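Local coordinates for protein redox-sensing transcriptional repressor Rex (Thermus thermophilus, PDB 2DT5) that probably represses transcription in response to the cellular NADH/NAD(+) balance, working as a homodimer that binds DNA and the dinucleotide, at residues R10-Y14 with Q44-L49; V86-R90 with G109-V113; I141-T147 with I165-F171; R150-Q154 with A172-E177. The protein carries 1 engineered substitution. All coordinates share one frame; numbering follows the deposited sequence.

Contact 1: residues R10-Y14 with Q44-L49; sequences RLITY and QVRKDL. With SO4 (sulfate ion), chain J.
Within the winged-helix DNA-binding domain, helix 7-23 is joined to helix 42-51 of the predicted helix-turn-helix by Arg10 and Tyr14, which share the carboxylate of Asp48. Arg10 grips side-on: NE meets the syn lone pair of Asp48 OD2 at 2.5 Å, a short distance for a salt bridge, while NH2 reaches Asp48 OD1 at 2.9 Å along a nearly straight path (175°). Pairing two nitrogens with two oxygens keeps the guanidinium and carboxylate planes close to coplanar, 23° apart. The Arg10 chain bends at chi3 (-63°), turning that edge toward the aspartate. From the anti side of OD2, and tilted from the carboxylate plane, Tyr14 OH donates a third bond of 2.9 Å, so this buried carboxylate is probably ionised. The helices, whose segment axes pass 11.3 Å apart near a right angle, also have an apolar seam: Tyr14 CE2 lies 4.0 Å from Val45 CG2, and Leu11 CD2 4.1 Å from Leu49 CD2. Leu71 of helix 64-75 touches Leu11, Tyr14 and Leu49. Arg46 NE lies 2.8 Å from O1 of a sulfate, probably from the crystallisation liquor, that Ser31, Tyr55, Gly59 and Gly61 also bind; it might mimic a DNA phosphate.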
# COMPACT_ATOMS: atom_id res chain seq x y z
N ARG B 10 -5.60 2.28 10.95
CA ARG B 10 -6.45 3.43 11.25
C ARG B 10 -5.67 4.51 12.01
O ARG B 10 -5.78 5.70 11.70
CB ARG B 10 -7.66 3.00 12.07
CG ARG B 10 -8.70 2.23 11.26
CD ARG B 10 -10.09 2.35 11.91
NE ARG B 10 -10.14 1.74 13.24
CZ ARG B 10 -10.11 0.43 13.46
NH1 ARG B 10 -10.03 -0.42 12.43
NH2 ARG B 10 -10.19 -0.03 14.70
N LEU B 11 -4.87 4.10 12.99
CA LEU B 11 -4.08 5.07 13.74
C LEU B 11 -3.14 5.83 12.80
O LEU B 11 -2.99 7.06 12.90
CB LEU B 11 -3.28 4.39 14.85
CG LEU B 11 -4.08 3.71 15.96
CD1 LEU B 11 -3.13 3.21 17.04
CD2 LEU B 11 -5.07 4.70 16.57
N ILE B 12 -2.53 5.09 11.88
CA ILE B 12 -1.62 5.67 10.90
C ILE B 12 -2.41 6.67 10.04
O ILE B 12 -1.93 7.75 9.72
CB ILE B 12 -0.97 4.56 10.02
CG1 ILE B 12 -0.07 3.69 10.91
CG2 ILE B 12 -0.14 5.19 8.86
CD1 ILE B 12 0.37 2.35 10.30
N THR B 13 -3.64 6.32 9.69
CA THR B 13 -4.47 7.23 8.90
C THR B 13 -4.73 8.53 9.66
O THR B 13 -4.60 9.63 9.11
CB THR B 13 -5.81 6.61 8.55
OG1 THR B 13 -5.61 5.45 7.73
CG2 THR B 13 -6.68 7.61 7.82
N TYR B 14 -5.11 8.40 10.94
CA TYR B 14 -5.40 9.55 11.78
C TYR B 14 -4.19 10.46 11.86
O TYR B 14 -4.31 11.69 11.89
CB TYR B 14 -5.78 9.09 13.20
CG TYR B 14 -6.96 8.15 13.29
CD1 TYR B 14 -7.04 7.22 14.33
CD2 TYR B 14 -8.00 8.20 12.37
CE1 TYR B 14 -8.13 6.36 14.46
CE2 TYR B 14 -9.11 7.34 12.49
CZ TYR B 14 -9.16 6.42 13.54
OH TYR B 14 -10.21 5.54 13.67
N GLN B 44 -16.05 5.06 15.88
CA GLN B 44 -14.86 4.24 15.72
C GLN B 44 -13.65 5.04 16.17
O GLN B 44 -12.78 4.52 16.85
CB GLN B 44 -14.69 3.80 14.28
CG GLN B 44 -13.65 2.69 14.07
CD GLN B 44 -13.84 1.52 15.02
OE1 GLN B 44 -13.26 1.48 16.11
NE2 GLN B 44 -14.66 0.55 14.62
N VAL B 45 -13.60 6.32 15.80
CA VAL B 45 -12.48 7.15 16.20
C VAL B 45 -12.36 7.22 17.74
O VAL B 45 -11.26 7.04 18.28
CB VAL B 45 -12.60 8.59 15.62
CG1 VAL B 45 -11.45 9.45 16.12
CG2 VAL B 45 -12.56 8.53 14.08
N ARG B 46 -13.47 7.47 18.43
CA ARG B 46 -13.46 7.54 19.89
C ARG B 46 -13.07 6.21 20.51
O ARG B 46 -12.28 6.17 21.45
CB ARG B 46 -14.83 7.94 20.45
CG ARG B 46 -15.25 9.34 20.13
CD ARG B 46 -16.42 9.78 21.00
NE ARG B 46 -17.22 10.76 20.29
CZ ARG B 46 -18.24 10.44 19.51
NH1 ARG B 46 -18.58 9.17 19.35
NH2 ARG B 46 -18.91 11.39 18.87
N LYS B 47 -13.63 5.12 19.99
CA LYS B 47 -13.31 3.80 20.52
C LYS B 47 -11.80 3.55 20.36
O LYS B 47 -11.13 3.09 21.29
CB LYS B 47 -14.12 2.73 19.78
CG LYS B 47 -13.73 1.30 20.13
CD LYS B 47 -14.60 0.28 19.40
CE LYS B 47 -14.19 -1.16 19.74
NZ LYS B 47 -15.16 -2.17 19.24
N ASP B 48 -11.25 3.87 19.19
CA ASP B 48 -9.82 3.66 18.95
C ASP B 48 -8.92 4.50 19.85
O ASP B 48 -7.99 3.98 20.49
CB ASP B 48 -9.44 3.99 17.50
CG ASP B 48 -9.88 2.93 16.52
OD1 ASP B 48 -10.27 1.81 16.94
OD2 ASP B 48 -9.83 3.22 15.29
N LEU B 49 -9.18 5.80 19.90
CA LEU B 49 -8.35 6.69 20.70
C LEU B 49 -8.53 6.51 22.21
O LEU B 49 -7.63 6.84 22.99
CB LEU B 49 -8.59 8.14 20.27
CG LEU B 49 -8.26 8.36 18.79
CD1 LEU B 49 -8.45 9.82 18.42
CD2 LEU B 49 -6.82 7.93 18.49
S SO4 J . -15.34 14.12 20.77
O1 SO4 J . -15.18 12.66 20.80
O2 SO4 J . -14.94 14.67 22.08
O3 SO4 J . -14.48 14.73 19.73
O4 SO4 J . -16.75 14.45 20.48

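Contact 2: residues V86-R90 with G109-V113; sequences VGMGR and GFFDV. With NAD (nicotinamide-adenine-dinucleotide), chain L.
Asp112 OD2 is shared by two donors, the backbone N of Met88 at 2.8 Å, a weak bond because of its bent angle, and the ribose hydroxyl O3B of NAD at 2.7 Å. The other oxygen, Asp112 OD1, accepts from NAD O2B at a very short 2.5 Å. It is steadied by the backbone N of Val113, which approaches from above the carboxylate plane, and by that of Asp114. With CG anti to the backbone N (chi1 -157°), the carboxylate swings from the end of strand 105-112 toward the glycine-rich turn. That turn follows strand 81-86 in the Rossmann fold: Val86 pairs in parallel with Phe111, and a ladder bond runs from Gly87 N to Phe111 O at 2.7 Å, nearly straight at 170°. Met88, the centre of an inverse gamma turn, folds its side chain back so that SD lies at the edge of the Phe110 ring, 5.3 Å from its centroid, a Met-aromatic contact. Gly89, at the N-cap of helix 90-96, brings its CA within 3.2 Å of NAD O5B, so the backbone itself lies against the cofactor. Next in line, Arg90 N donates to NAD O1A at 3.2 Å and 177°, and its NE reaches the same oxygen; its NH2 also forms a salt bridge with Asp97 of the second subunit. A carboxylate held against both adenosine ribose hydroxyls is the usual Rossmann signature for NAD(H), since its charge would probably repel the 2'-phosphate of NADP(H).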
# COMPACT_ATOMS: atom_id res chain seq x y z
N VAL B 86 18.15 -5.63 2.01
CA VAL B 86 18.80 -6.86 1.61
C VAL B 86 18.36 -7.15 0.18
O VAL B 86 17.20 -7.46 -0.06
CB VAL B 86 18.41 -8.03 2.54
CG1 VAL B 86 18.91 -9.37 1.96
CG2 VAL B 86 19.01 -7.81 3.94
N GLY B 87 19.29 -7.03 -0.76
CA GLY B 87 18.95 -7.24 -2.15
C GLY B 87 19.02 -5.87 -2.80
O GLY B 87 18.01 -5.20 -2.98
N MET B 88 20.23 -5.44 -3.12
CA MET B 88 20.47 -4.15 -3.73
C MET B 88 20.42 -4.17 -5.25
O MET B 88 21.35 -3.74 -5.92
CB MET B 88 21.80 -3.59 -3.26
CG MET B 88 21.81 -3.25 -1.76
SD MET B 88 20.69 -1.91 -1.41
CE MET B 88 21.54 -0.54 -2.14
N GLY B 89 19.30 -4.66 -5.78
CA GLY B 89 19.10 -4.68 -7.21
C GLY B 89 18.40 -3.38 -7.57
O GLY B 89 18.62 -2.35 -6.94
N ARG B 90 17.53 -3.44 -8.57
CA ARG B 90 16.80 -2.26 -8.99
C ARG B 90 15.89 -1.69 -7.89
O ARG B 90 16.04 -0.52 -7.53
CB ARG B 90 16.00 -2.59 -10.26
CG ARG B 90 16.95 -2.89 -11.44
CD ARG B 90 16.21 -3.46 -12.65
NE ARG B 90 15.50 -4.69 -12.33
CZ ARG B 90 14.64 -5.28 -13.15
NH1 ARG B 90 14.40 -4.74 -14.34
NH2 ARG B 90 13.98 -6.37 -12.77
N GLY B 109 22.48 -0.16 6.61
CA GLY B 109 23.14 -1.29 5.99
C GLY B 109 22.52 -1.65 4.66
O GLY B 109 21.31 -1.52 4.48
N PHE B 110 23.36 -2.08 3.74
CA PHE B 110 22.94 -2.45 2.39
C PHE B 110 23.66 -3.73 2.03
O PHE B 110 24.89 -3.78 2.05
CB PHE B 110 23.28 -1.29 1.44
CG PHE B 110 22.86 0.06 1.97
CD1 PHE B 110 23.74 0.82 2.73
CD2 PHE B 110 21.58 0.56 1.73
CE1 PHE B 110 23.35 2.05 3.25
CE2 PHE B 110 21.17 1.79 2.25
CZ PHE B 110 22.06 2.54 3.01
N PHE B 111 22.91 -4.78 1.71
CA PHE B 111 23.50 -6.08 1.43
C PHE B 111 23.03 -6.76 0.15
O PHE B 111 21.88 -6.61 -0.27
CB PHE B 111 23.25 -7.03 2.61
CG PHE B 111 23.52 -6.42 3.96
CD1 PHE B 111 22.54 -5.69 4.63
CD2 PHE B 111 24.77 -6.57 4.57
CE1 PHE B 111 22.79 -5.13 5.90
CE2 PHE B 111 25.04 -6.01 5.83
CZ PHE B 111 24.05 -5.30 6.50
N ASP B 112 23.93 -7.52 -0.45
CA ASP B 112 23.65 -8.26 -1.67
C ASP B 112 24.65 -9.42 -1.68
O ASP B 112 25.46 -9.53 -0.76
CB ASP B 112 23.87 -7.34 -2.88
CG ASP B 112 23.10 -7.79 -4.10
OD1 ASP B 112 23.54 -8.75 -4.76
OD2 ASP B 112 22.04 -7.18 -4.40
N VAL B 113 24.58 -10.29 -2.68
CA VAL B 113 25.51 -11.42 -2.77
C VAL B 113 26.32 -11.32 -4.05
O VAL B 113 27.26 -12.08 -4.26
CB VAL B 113 24.78 -12.77 -2.79
CG1 VAL B 113 24.04 -12.97 -1.47
CG2 VAL B 113 23.81 -12.82 -3.95
PA NAD L . 16.74 -7.54 -9.25
O1A NAD L . 17.03 -6.28 -10.00
O2A NAD L . 16.95 -8.86 -9.93
O5B NAD L . 17.58 -7.45 -7.94
C5B NAD L . 17.60 -8.49 -6.94
C4B NAD L . 18.89 -8.32 -6.18
O4B NAD L . 18.85 -9.38 -5.16
C3B NAD L . 20.22 -8.64 -6.98
O3B NAD L . 21.13 -7.49 -6.87
C2B NAD L . 20.80 -9.89 -6.33
O2B NAD L . 22.17 -10.05 -6.35
C1B NAD L . 20.18 -9.76 -4.94
N9A NAD L . 20.10 -11.01 -4.22
C8A NAD L . 19.72 -12.31 -4.58
N7A NAD L . 19.79 -13.16 -3.57
C5A NAD L . 20.21 -12.48 -2.49
C6A NAD L . 20.48 -12.86 -1.09
N6A NAD L . 20.32 -14.08 -0.65
N1A NAD L . 20.91 -11.81 -0.27
C2A NAD L . 21.10 -10.53 -0.66
N3A NAD L . 20.86 -10.12 -1.98
C4A NAD L . 20.42 -11.13 -2.86
O3 NAD L . 15.22 -7.51 -8.75
PN NAD L . 14.15 -6.27 -8.57
O1N NAD L . 13.50 -6.01 -9.87
O2N NAD L . 14.91 -5.17 -7.89
O5D NAD L . 13.06 -6.97 -7.60
C5D NAD L . 13.42 -7.34 -6.24
C4D NAD L . 12.25 -7.96 -5.58
O4D NAD L . 11.13 -6.95 -5.53
C3D NAD L . 11.63 -9.20 -6.35
O3D NAD L . 11.19 -10.20 -5.40
C2D NAD L . 10.43 -8.57 -7.05
O2D NAD L . 9.48 -9.48 -7.48
C1D NAD L . 9.93 -7.59 -5.93
N1N NAD L . 8.91 -6.66 -6.48
C2N NAD L . 7.92 -6.25 -5.54
C3N NAD L . 7.15 -5.18 -5.73
C7N NAD L . 6.10 -4.84 -4.72
O7N NAD L . 5.23 -3.99 -5.04
N7N NAD L . 6.09 -5.48 -3.54
C4N NAD L . 7.30 -4.31 -6.97
C5N NAD L . 8.75 -4.34 -7.40
C6N NAD L . 9.35 -5.62 -7.42

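Contact 3: residues I141-T147 with I165-F171; sequences IEIALLT and IKGILNF. With NAD (nicotinamide-adenine-dinucleotide), chain L.
Thr147 CG2 packs 3.6 Å from Phe171 CD1 where two parallel strands of the Rossmann sheet, 143-146 and 167-170, end at the cofactor. Here Phe171 O accepts the nicotinamide N7N of NAD at 3.0 Å (164°). Phe171 is fixed in turn by its backbone N, which bonds to Leu146 O at 3.0 Å, and by its ring: CG sits beside the backbone N (chi1 -66°), laying the ring alongside Leu145, with CE1 4.0 Å from Leu145 CG. Thr147 OG1 is held by Gly87 O of the glycine-rich turn. Behind this end the strands, 22° apart, form a regular parallel ladder in which Leu169 N, Leu146 N and Ala144 N each bond across. Leu145 and Leu169 point the same way, CG to CD2 4.2 Å, on the side where Phe189 of the second subunit packs on Leu169. On the other face Ala144, Leu146 and Ile168 lie under helix 150-163, the crossover of this beta-alpha-beta unit, and Ile165 CD1 closes in 3.6 Å from Ala144 CB. At the far end Glu142 O accepts two donors, Gly167 N at 3.0 Å within the carbonyl plane and Lys166 N at 2.8 Å, tilted from it.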
# COMPACT_ATOMS: atom_id res chain seq x y z
N ILE B 141 20.52 -2.67 13.80
CA ILE B 141 19.48 -2.75 12.79
C ILE B 141 18.33 -3.65 13.23
O ILE B 141 18.52 -4.85 13.43
CB ILE B 141 20.08 -3.30 11.50
CG1 ILE B 141 21.18 -2.35 11.02
CG2 ILE B 141 18.97 -3.48 10.45
CD1 ILE B 141 22.01 -2.88 9.86
N GLU B 142 17.14 -3.07 13.34
CA GLU B 142 15.98 -3.83 13.78
C GLU B 142 15.05 -4.28 12.65
O GLU B 142 14.42 -5.34 12.75
CB GLU B 142 15.15 -3.03 14.79
CG GLU B 142 15.85 -2.65 16.09
CD GLU B 142 16.83 -1.50 15.95
OE1 GLU B 142 16.57 -0.58 15.15
OE2 GLU B 142 17.86 -1.49 16.66
N ILE B 143 14.96 -3.47 11.59
CA ILE B 143 14.06 -3.76 10.47
C ILE B 143 14.79 -3.97 9.13
O ILE B 143 15.67 -3.19 8.77
CB ILE B 143 13.04 -2.60 10.33
CG1 ILE B 143 12.17 -2.54 11.59
CG2 ILE B 143 12.21 -2.75 9.04
CD1 ILE B 143 11.14 -1.40 11.61
N ALA B 144 14.41 -5.00 8.40
CA ALA B 144 15.05 -5.25 7.11
C ALA B 144 14.06 -5.14 5.97
O ALA B 144 12.95 -5.66 6.06
CB ALA B 144 15.71 -6.64 7.10
N LEU B 145 14.46 -4.45 4.90
CA LEU B 145 13.62 -4.31 3.70
C LEU B 145 14.12 -5.42 2.76
O LEU B 145 15.25 -5.37 2.25
CB LEU B 145 13.80 -2.91 3.06
CG LEU B 145 12.93 -1.78 3.64
CD1 LEU B 145 13.10 -1.71 5.14
CD2 LEU B 145 13.31 -0.43 3.01
N LEU B 146 13.29 -6.43 2.55
CA LEU B 146 13.66 -7.56 1.73
C LEU B 146 13.26 -7.37 0.28
O LEU B 146 12.09 -7.47 -0.06
CB LEU B 146 13.02 -8.85 2.26
CG LEU B 146 13.60 -10.15 1.67
CD1 LEU B 146 15.13 -10.15 1.80
CD2 LEU B 146 13.00 -11.35 2.39
N THR B 147 14.25 -7.14 -0.57
CA THR B 147 14.03 -6.92 -1.98
C THR B 147 14.89 -7.86 -2.85
O THR B 147 15.58 -7.40 -3.76
CB THR B 147 14.33 -5.44 -2.33
OG1 THR B 147 15.59 -5.07 -1.77
CG2 THR B 147 13.25 -4.52 -1.72
N ILE B 165 17.32 -9.99 13.25
CA ILE B 165 16.35 -8.99 12.79
C ILE B 165 15.09 -9.06 13.67
O ILE B 165 14.78 -10.13 14.22
CB ILE B 165 15.94 -9.22 11.31
CG1 ILE B 165 15.46 -7.91 10.67
CG2 ILE B 165 14.83 -10.26 11.24
CD1 ILE B 165 16.54 -6.86 10.56
N LYS B 166 14.38 -7.94 13.82
CA LYS B 166 13.17 -7.92 14.63
C LYS B 166 11.93 -7.84 13.76
O LYS B 166 10.86 -8.29 14.14
CB LYS B 166 13.20 -6.73 15.61
CG LYS B 166 14.25 -6.86 16.70
CD LYS B 166 14.22 -5.68 17.65
CE LYS B 166 15.29 -5.82 18.74
NZ LYS B 166 15.39 -4.58 19.59
N GLY B 167 12.10 -7.26 12.57
CA GLY B 167 10.98 -7.16 11.65
C GLY B 167 11.47 -7.13 10.21
O GLY B 167 12.59 -6.72 9.92
N ILE B 168 10.62 -7.60 9.30
CA ILE B 168 10.96 -7.60 7.88
C ILE B 168 9.82 -7.00 7.06
O ILE B 168 8.68 -7.46 7.14
CB ILE B 168 11.22 -9.03 7.33
CG1 ILE B 168 12.35 -9.72 8.09
CG2 ILE B 168 11.54 -8.97 5.85
CD1 ILE B 168 12.62 -11.14 7.65
N LEU B 169 10.15 -5.99 6.28
CA LEU B 169 9.22 -5.40 5.35
C LEU B 169 9.54 -6.15 4.07
O LEU B 169 10.53 -5.88 3.38
CB LEU B 169 9.43 -3.90 5.18
CG LEU B 169 8.37 -3.12 4.41
CD1 LEU B 169 7.04 -3.18 5.16
CD2 LEU B 169 8.80 -1.67 4.19
N ASN B 170 8.69 -7.12 3.74
CA ASN B 170 8.88 -8.03 2.62
C ASN B 170 8.29 -7.56 1.30
O ASN B 170 7.07 -7.46 1.18
CB ASN B 170 8.27 -9.39 2.98
CG ASN B 170 8.34 -10.37 1.84
OD1 ASN B 170 7.39 -11.12 1.58
ND2 ASN B 170 9.47 -10.37 1.14
N PHE B 171 9.13 -7.26 0.32
CA PHE B 171 8.63 -6.84 -0.98
C PHE B 171 8.50 -8.02 -1.94
O PHE B 171 7.76 -7.94 -2.93
CB PHE B 171 9.53 -5.78 -1.62
CG PHE B 171 9.56 -4.47 -0.87
CD1 PHE B 171 10.26 -4.36 0.33
CD2 PHE B 171 8.87 -3.37 -1.37
CE1 PHE B 171 10.27 -3.15 1.04
CE2 PHE B 171 8.87 -2.15 -0.67
CZ PHE B 171 9.57 -2.04 0.53
PA NAD L . 16.74 -7.54 -9.25
O1A NAD L . 17.03 -6.28 -10.00
O2A NAD L . 16.95 -8.86 -9.93
O5B NAD L . 17.58 -7.45 -7.94
C5B NAD L . 17.60 -8.49 -6.94
C4B NAD L . 18.89 -8.32 -6.18
O4B NAD L . 18.85 -9.38 -5.16
C3B NAD L . 20.22 -8.64 -6.98
O3B NAD L . 21.13 -7.49 -6.87
C2B NAD L . 20.80 -9.89 -6.33
O2B NAD L . 22.17 -10.05 -6.35
C1B NAD L . 20.18 -9.76 -4.94
N9A NAD L . 20.10 -11.01 -4.22
C8A NAD L . 19.72 -12.31 -4.58
N7A NAD L . 19.79 -13.16 -3.57
C5A NAD L . 20.21 -12.48 -2.49
C6A NAD L . 20.48 -12.86 -1.09
N6A NAD L . 20.32 -14.08 -0.65
N1A NAD L . 20.91 -11.81 -0.27
C2A NAD L . 21.10 -10.53 -0.66
N3A NAD L . 20.86 -10.12 -1.98
C4A NAD L . 20.42 -11.13 -2.86
O3 NAD L . 15.22 -7.51 -8.75
PN NAD L . 14.15 -6.27 -8.57
O1N NAD L . 13.50 -6.01 -9.87
O2N NAD L . 14.91 -5.17 -7.89
O5D NAD L . 13.06 -6.97 -7.60
C5D NAD L . 13.42 -7.34 -6.24
C4D NAD L . 12.25 -7.96 -5.58
O4D NAD L . 11.13 -6.95 -5.53
C3D NAD L . 11.63 -9.20 -6.35
O3D NAD L . 11.19 -10.20 -5.40
C2D NAD L . 10.43 -8.57 -7.05
O2D NAD L . 9.48 -9.48 -7.48
C1D NAD L . 9.93 -7.59 -5.93
N1N NAD L . 8.91 -6.66 -6.48
C2N NAD L . 7.92 -6.25 -5.54
C3N NAD L . 7.15 -5.18 -5.73
C7N NAD L . 6.10 -4.84 -4.72
O7N NAD L . 5.23 -3.99 -5.04
N7N NAD L . 6.09 -5.48 -3.54
C4N NAD L . 7.30 -4.31 -6.97
C5N NAD L . 8.75 -4.34 -7.40
C6N NAD L . 9.35 -5.62 -7.42

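Contact 4: residues R150-Q154 with A172-E177; sequences REAAQ and APVVLE. With NAD (nicotinamide-adenine-dinucleotide), chain L.
A chi1 of -179° carries Gln154 CG opposite the main-chain nitrogen, and a bend at chi2 (59°) then presents the amide to the backbone of Glu177. Arg150 also starts anti (175°) but runs on extended, laying its guanidinium across Pro173. The glutamine amide mimics a backbone partner: OE1 accepts Glu177 N at 2.7 Å and NE2 donates to Glu177 O, also at 2.7 Å, both in the acceptor's carbonyl plane and on a lone pair. Gln154 NE2 has a second acceptor in Asp158. Over one face of the Arg150 guanidinium lies Pro173 O, 3.0 Å from CZ; the approach to the plane is too steep for a hydrogen bond, so any attraction is probably electrostatic. This is where helix 150-163 of the Rossmann domain faces the loop leaving strand 167-170. Between the two polar contacts, Ala153 CB fits among three apolar groups, 3.6 Å from Val174 CG1, 3.8 Å from Ala172 CB and 3.9 Å from Leu176 CD2. Pro173 centres an inverse gamma turn, closed by Val174 N to Ala172 O at 2.7 Å. The same proline sets CD 3.3 Å from NAD O2D on the nicotinamide ribose, and it packs on Tyr98 of the second subunit.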
# COMPACT_ATOMS: atom_id res chain seq x y z
N ARG B 150 11.96 -13.60 -5.67
CA ARG B 150 11.11 -14.55 -4.96
C ARG B 150 11.84 -15.82 -4.53
O ARG B 150 11.79 -16.25 -3.37
CB ARG B 150 9.92 -14.94 -5.84
CG ARG B 150 9.04 -16.01 -5.23
CD ARG B 150 7.71 -16.14 -5.96
NE ARG B 150 6.73 -16.83 -5.13
CZ ARG B 150 5.42 -16.87 -5.39
NH1 ARG B 150 4.93 -16.24 -6.45
NH2 ARG B 150 4.60 -17.51 -4.57
N GLU B 151 12.51 -16.43 -5.51
CA GLU B 151 13.23 -17.66 -5.29
C GLU B 151 14.24 -17.61 -4.16
O GLU B 151 14.52 -18.62 -3.53
CB GLU B 151 13.92 -18.09 -6.59
CG GLU B 151 12.97 -18.53 -7.71
CD GLU B 151 12.03 -17.42 -8.22
OE1 GLU B 151 12.51 -16.29 -8.48
OE2 GLU B 151 10.82 -17.70 -8.37
N ALA B 152 14.80 -16.44 -3.88
CA ALA B 152 15.79 -16.35 -2.82
C ALA B 152 15.27 -15.78 -1.51
O ALA B 152 15.99 -15.75 -0.53
CB ALA B 152 16.98 -15.50 -3.30
N ALA B 153 14.01 -15.36 -1.50
CA ALA B 153 13.40 -14.70 -0.31
C ALA B 153 13.46 -15.42 1.05
O ALA B 153 13.99 -14.88 2.02
CB ALA B 153 11.95 -14.36 -0.63
N GLN B 154 12.92 -16.64 1.10
CA GLN B 154 12.87 -17.39 2.35
C GLN B 154 14.24 -17.57 2.98
O GLN B 154 14.41 -17.37 4.17
CB GLN B 154 12.22 -18.76 2.11
CG GLN B 154 12.10 -19.62 3.36
CD GLN B 154 11.28 -18.95 4.44
OE1 GLN B 154 10.10 -18.65 4.24
NE2 GLN B 154 11.69 -18.64 5.66
N ALA B 172 9.22 -9.11 -1.67
CA ALA B 172 9.16 -10.29 -2.54
C ALA B 172 7.75 -10.88 -2.56
O ALA B 172 7.10 -11.00 -1.52
CB ALA B 172 10.16 -11.34 -2.06
N PRO B 173 7.25 -11.24 -3.75
CA PRO B 173 5.90 -11.81 -3.87
C PRO B 173 5.84 -13.24 -3.36
O PRO B 173 5.64 -14.16 -4.14
CB PRO B 173 5.63 -11.73 -5.38
CG PRO B 173 7.01 -12.01 -5.95
CD PRO B 173 7.92 -11.17 -5.06
N VAL B 174 6.02 -13.41 -2.06
CA VAL B 174 5.99 -14.74 -1.45
C VAL B 174 5.75 -14.61 0.05
O VAL B 174 6.11 -13.60 0.67
CB VAL B 174 7.32 -15.47 -1.69
CG1 VAL B 174 8.43 -14.81 -0.88
CG2 VAL B 174 7.17 -16.95 -1.29
N VAL B 175 5.13 -15.63 0.65
CA VAL B 175 4.87 -15.59 2.08
C VAL B 175 6.05 -16.21 2.79
O VAL B 175 6.42 -17.35 2.53
CB VAL B 175 3.61 -16.36 2.44
CG1 VAL B 175 3.29 -16.16 3.91
CG2 VAL B 175 2.46 -15.88 1.57
N LEU B 176 6.66 -15.45 3.69
CA LEU B 176 7.82 -15.90 4.42
C LEU B 176 7.46 -16.76 5.63
O LEU B 176 6.36 -16.67 6.17
CB LEU B 176 8.65 -14.71 4.90
CG LEU B 176 9.06 -13.69 3.82
CD1 LEU B 176 9.83 -12.57 4.49
CD2 LEU B 176 9.92 -14.35 2.74
N GLU B 177 8.42 -17.58 6.02
CA GLU B 177 8.31 -18.47 7.17
C GLU B 177 9.29 -17.92 8.17
O GLU B 177 10.50 -17.96 7.94
CB GLU B 177 8.74 -19.88 6.79
CG GLU B 177 7.80 -20.59 5.86
CD GLU B 177 6.49 -20.92 6.52
OE1 GLU B 177 5.73 -19.99 6.82
OE2 GLU B 177 6.24 -22.12 6.76
PA NAD L . 16.74 -7.54 -9.25
O1A NAD L . 17.03 -6.28 -10.00
O2A NAD L . 16.95 -8.86 -9.93
O5B NAD L . 17.58 -7.45 -7.94
C5B NAD L . 17.60 -8.49 -6.94
C4B NAD L . 18.89 -8.32 -6.18
O4B NAD L . 18.85 -9.38 -5.16
C3B NAD L . 20.22 -8.64 -6.98
O3B NAD L . 21.13 -7.49 -6.87
C2B NAD L . 20.80 -9.89 -6.33
O2B NAD L . 22.17 -10.05 -6.35
C1B NAD L . 20.18 -9.76 -4.94
N9A NAD L . 20.10 -11.01 -4.22
C8A NAD L . 19.72 -12.31 -4.58
N7A NAD L . 19.79 -13.16 -3.57
C5A NAD L . 20.21 -12.48 -2.49
C6A NAD L . 20.48 -12.86 -1.09
N6A NAD L . 20.32 -14.08 -0.65
N1A NAD L . 20.91 -11.81 -0.27
C2A NAD L . 21.10 -10.53 -0.66
N3A NAD L . 20.86 -10.12 -1.98
C4A NAD L . 20.42 -11.13 -2.86
O3 NAD L . 15.22 -7.51 -8.75
PN NAD L . 14.15 -6.27 -8.57
O1N NAD L . 13.50 -6.01 -9.87
O2N NAD L . 14.91 -5.17 -7.89
O5D NAD L . 13.06 -6.97 -7.60
C5D NAD L . 13.42 -7.34 -6.24
C4D NAD L . 12.25 -7.96 -5.58
O4D NAD L . 11.13 -6.95 -5.53
C3D NAD L . 11.63 -9.20 -6.35
O3D NAD L . 11.19 -10.20 -5.40
C2D NAD L . 10.43 -8.57 -7.05
O2D NAD L . 9.48 -9.48 -7.48
C1D NAD L . 9.93 -7.59 -5.93
N1N NAD L . 8.91 -6.66 -6.48
C2N NAD L . 7.92 -6.25 -5.54
C3N NAD L . 7.15 -5.18 -5.73
C7N NAD L . 6.10 -4.84 -4.72
O7N NAD L . 5.23 -3.99 -5.04
N7N NAD L . 6.09 -5.48 -3.54
C4N NAD L . 7.30 -4.31 -6.97
C5N NAD L . 8.75 -4.34 -7.40
C6N NAD L . 9.35 -5.62 -7.42

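How the contacts relate
Contacts 2, 3 and 4 each line part of the pocket of one NAD within the Rossmann domain, whereas contact 1 lies in the DNA-binding domain across the chain's centre, its centre 36 Å from that of contact 2 and 26 Å from that of contact 3. Contacts 2 and 3 adjoin in the sheet, where Val86 N lies 2.9 Å from Leu145 O and Gly87 O 2.7 Å from Thr147 OG1. Contacts 3 and 4 interleave along the chain and touch through Leu176 CD1, 3.8 Å from Asn170 CG. Contact 2 holds the adenosine ribose and phosphates, contact 3 the nicotinamide amide, and contact 4 borders the nicotinamide ribose. Contacts 1 and 3 both touch the second subunit of the homodimer.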